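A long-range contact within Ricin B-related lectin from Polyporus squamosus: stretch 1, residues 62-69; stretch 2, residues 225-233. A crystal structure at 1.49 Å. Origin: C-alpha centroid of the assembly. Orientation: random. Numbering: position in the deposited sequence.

Stretch 1, residues 62-69: VRNAFAGS
Stretch 2 (225-233) ENFKANGFA

Two segments 160 or more residues apart in sequence are joined here by main-chain hydrogen bonds, although none of the four residues so bonded is in a strand. Consecutive carbonyls of a helix-like turn accept from consecutive amides of a loop in reversed order: Ala 229 N donates to Ala 65 O (3.1 Å, 166° at the hydrogen), and Lys 228 N to Phe 66 O (2.9 Å, 158°). Residues 65-67 have helical phi/psi without the regular bonds, and the carbonyls of Ala 65 and Phe 66 take amides of stretch 2 instead.

Stretch 1 runs as a strand through 62-64 (phi/psi -129/103, -109/138, -76/116), then turns at 65-67 (-62/-41, -67/-60, -84/-17). Gly 68 follows at 79/-16 and Ser 69 at -65/150. The turn is closed internally by Gly 68 N to Asn 64 O (2.9 Å), Asn 64 N to Ser 69 O (2.8 Å) and Ala 67 N to Asn 64 OD1 (2.9 Å); Asn 64 (chi1 t, chi2 -101°) thus braces it through its side chain. Val 62 is t, Ser 69 m. Stretch 2 leaves a helix after Glu 225 (-85/-19; m, t, chi3 9°) and Asn 226 (-113/-10; m, chi2 -83°): Phe 227 is extended at -120/118, then come Lys 228 (-83/-19), Ala 229 (-73/154), Asn 230 (-108/-174), Gly 231 (88/15), Phe 232 (-155/169) and Ala 233 (-130/168, strand). At Gly 231 a CB would jam against the preceding carbonyl O, which calls for glycine. The CA atoms of Phe 66 and Phe 227 are 4.3 Å apart, as are those of Gly 68 and Ala 229; the paths run in roughly the same direction while the two bonds cross over in order. Such closeness suits glycine: its phi is positive, and an ideal CB on Gly 68 would stand 3.2 Å from Lys 228 CB.

Arg 63 reaches toward stretch 2 with chi1 to chi3 all t and chi4 at 180°. Arg 63 NE donates to Gly 68 O (2.8 Å), and Arg 63 NH2 adds a weak bond to Gly 68 O (3.3 Å), anchoring the guanidinium to its own turn. One face receives Ala 229, with Arg 63 CZ 3.6 Å from Ala 229 CA; the small methyl also packs beside the arginine's aliphatic part, Ala 229 CB lying 3.7 Å from Arg 63 CD. At the guanidinium's edge, Asn 230 (chi1 p, chi2 -3°) brings OD1 to 3.1 Å from Arg 63 NH1. Water 1 accepts from Arg 63 NH1 (2.8 Å) and lies 2.9 Å from Asn 230 O, to which it can donate, so it can link the stretches.

Ala 65 supplies a compact apolar contact: its CB lies 3.8 Å from Phe 227 CD1 (chi1 m, chi2 -78°) and 4.1 Å from Phe 232 CZ (chi1 p, chi2 -75°). Both rings are buried, and the methyl needs little room.

Phe 66 points its CA-to-CB bond away, yet with chi1 t and chi2 76° its CD1 comes 3.0 Å from Asn 226 O, a buried oxygen without a polar partner in the model. Lys 228 starts toward stretch 1 and its end leads away (m, t, p, p), with CE 3.1 Å from Ala 67 O. The contact buries 456 Å².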

# COMPACT_ATOMS: atom_id res chain seq x y z
N VAL B 62 -12.58 27.66 7.09
CA VAL B 62 -11.15 27.61 7.21
C VAL B 62 -10.91 26.62 8.34
O VAL B 62 -11.12 26.89 9.52
CB VAL B 62 -10.53 29.01 7.52
CG1 VAL B 62 -9.03 28.92 7.74
CG2 VAL B 62 -10.90 29.96 6.43
N ARG B 63 -10.53 25.43 7.94
CA ARG B 63 -10.39 24.27 8.85
C ARG B 63 -8.96 23.90 9.09
O ARG B 63 -8.18 23.85 8.15
CB ARG B 63 -11.16 23.09 8.22
CG ARG B 63 -11.37 21.93 9.14
CD ARG B 63 -12.06 20.75 8.46
NE ARG B 63 -12.46 19.85 9.51
CZ ARG B 63 -13.09 18.70 9.30
NH1 ARG B 63 -13.33 18.25 8.07
NH2 ARG B 63 -13.46 18.01 10.35
N ASN B 64 -8.62 23.59 10.32
CA ASN B 64 -7.26 23.16 10.65
C ASN B 64 -7.12 21.71 10.17
O ASN B 64 -7.87 20.85 10.58
CB ASN B 64 -6.99 23.32 12.14
CG ASN B 64 -5.55 23.17 12.47
OD1 ASN B 64 -5.12 22.14 12.93
ND2 ASN B 64 -4.76 24.23 12.23
N ALA B 65 -6.24 21.44 9.21
CA ALA B 65 -6.18 20.08 8.61
C ALA B 65 -5.81 19.10 9.74
O ALA B 65 -6.35 17.98 9.77
CB ALA B 65 -5.15 20.00 7.48
N PHE B 66 -4.87 19.50 10.60
CA PHE B 66 -4.37 18.64 11.66
C PHE B 66 -5.46 18.34 12.69
O PHE B 66 -5.83 17.21 12.88
CB PHE B 66 -3.12 19.25 12.30
CG PHE B 66 -2.53 18.44 13.45
CD1 PHE B 66 -1.80 17.29 13.20
CD2 PHE B 66 -2.77 18.81 14.77
CE1 PHE B 66 -1.29 16.55 14.26
CE2 PHE B 66 -2.28 18.07 15.85
CZ PHE B 66 -1.51 16.94 15.57
N ALA B 67 -5.99 19.40 13.34
CA ALA B 67 -6.86 19.26 14.50
C ALA B 67 -8.32 19.01 14.12
O ALA B 67 -9.09 18.53 14.96
CB ALA B 67 -6.77 20.47 15.43
N GLY B 68 -8.68 19.28 12.90
CA GLY B 68 -10.06 19.16 12.41
C GLY B 68 -10.98 20.31 12.79
O GLY B 68 -12.09 20.42 12.23
N SER B 69 -10.55 21.11 13.76
CA SER B 69 -11.29 22.26 14.31
C SER B 69 -11.44 23.33 13.19
O SER B 69 -10.59 23.51 12.31
CB SER B 69 -10.43 22.93 15.43
OG SER B 69 -10.10 22.06 16.44
N GLU B 225 -3.65 9.12 10.12
CA GLU B 225 -3.30 9.16 11.54
C GLU B 225 -2.93 10.58 12.01
O GLU B 225 -2.98 10.86 13.18
CB GLU B 225 -2.20 8.16 11.82
CG GLU B 225 -2.76 6.74 11.70
CD GLU B 225 -1.72 5.62 11.80
OE1 GLU B 225 -0.55 5.93 12.13
OE2 GLU B 225 -2.10 4.43 11.47
N ASN B 226 -2.59 11.47 11.09
CA ASN B 226 -2.21 12.82 11.52
C ASN B 226 -3.15 13.92 11.14
O ASN B 226 -2.94 15.04 11.61
CB ASN B 226 -0.88 13.13 10.92
CG ASN B 226 0.25 12.48 11.64
OD1 ASN B 226 0.69 13.02 12.65
ND2 ASN B 226 0.78 11.36 11.12
N PHE B 227 -4.15 13.68 10.29
CA PHE B 227 -5.08 14.75 9.92
C PHE B 227 -6.50 14.39 10.30
O PHE B 227 -7.03 13.38 9.85
CB PHE B 227 -4.99 15.07 8.45
CG PHE B 227 -3.62 15.57 8.05
CD1 PHE B 227 -3.23 16.85 8.31
CD2 PHE B 227 -2.72 14.77 7.42
CE1 PHE B 227 -1.99 17.31 7.92
CE2 PHE B 227 -1.45 15.21 7.05
CZ PHE B 227 -1.10 16.48 7.32
N LYS B 228 -7.07 15.19 11.18
CA LYS B 228 -8.47 14.97 11.62
C LYS B 228 -9.50 15.54 10.68
O LYS B 228 -10.68 15.15 10.67
CB LYS B 228 -8.67 15.41 13.06
CG LYS B 228 -7.83 14.59 14.06
CD LYS B 228 -7.62 15.27 15.42
CE LYS B 228 -8.93 15.66 16.15
NZ LYS B 228 -9.63 14.56 16.86
N ALA B 229 -9.08 16.46 9.83
CA ALA B 229 -9.98 16.95 8.74
C ALA B 229 -10.11 15.86 7.69
O ALA B 229 -9.24 15.00 7.58
CB ALA B 229 -9.37 18.22 8.11
N ASN B 230 -11.21 15.86 6.98
CA ASN B 230 -11.35 15.08 5.77
C ASN B 230 -11.34 15.97 4.50
O ASN B 230 -11.04 17.18 4.61
CB ASN B 230 -12.64 14.29 5.94
CG ASN B 230 -13.82 15.15 5.84
OD1 ASN B 230 -13.71 16.38 5.69
ND2 ASN B 230 -15.03 14.52 5.84
N GLY B 231 -11.59 15.39 3.34
CA GLY B 231 -11.79 16.15 2.14
C GLY B 231 -10.55 16.49 1.35
O GLY B 231 -10.60 17.31 0.45
N PHE B 232 -9.44 15.81 1.66
CA PHE B 232 -8.24 15.85 0.82
C PHE B 232 -7.44 14.55 1.08
O PHE B 232 -7.71 13.81 2.05
CB PHE B 232 -7.32 17.02 1.21
CG PHE B 232 -6.70 16.89 2.57
CD1 PHE B 232 -7.44 17.11 3.76
CD2 PHE B 232 -5.35 16.64 2.71
CE1 PHE B 232 -6.81 16.99 5.02
CE2 PHE B 232 -4.76 16.56 3.97
CZ PHE B 232 -5.49 16.71 5.12
N ALA B 233 -6.45 14.34 0.20
CA ALA B 233 -5.55 13.21 0.31
C ALA B 233 -4.16 13.71 0.23
O ALA B 233 -3.92 14.86 -0.09
CB ALA B 233 -5.82 12.22 -0.84
O HOH W 1 -12.85 19.20 5.51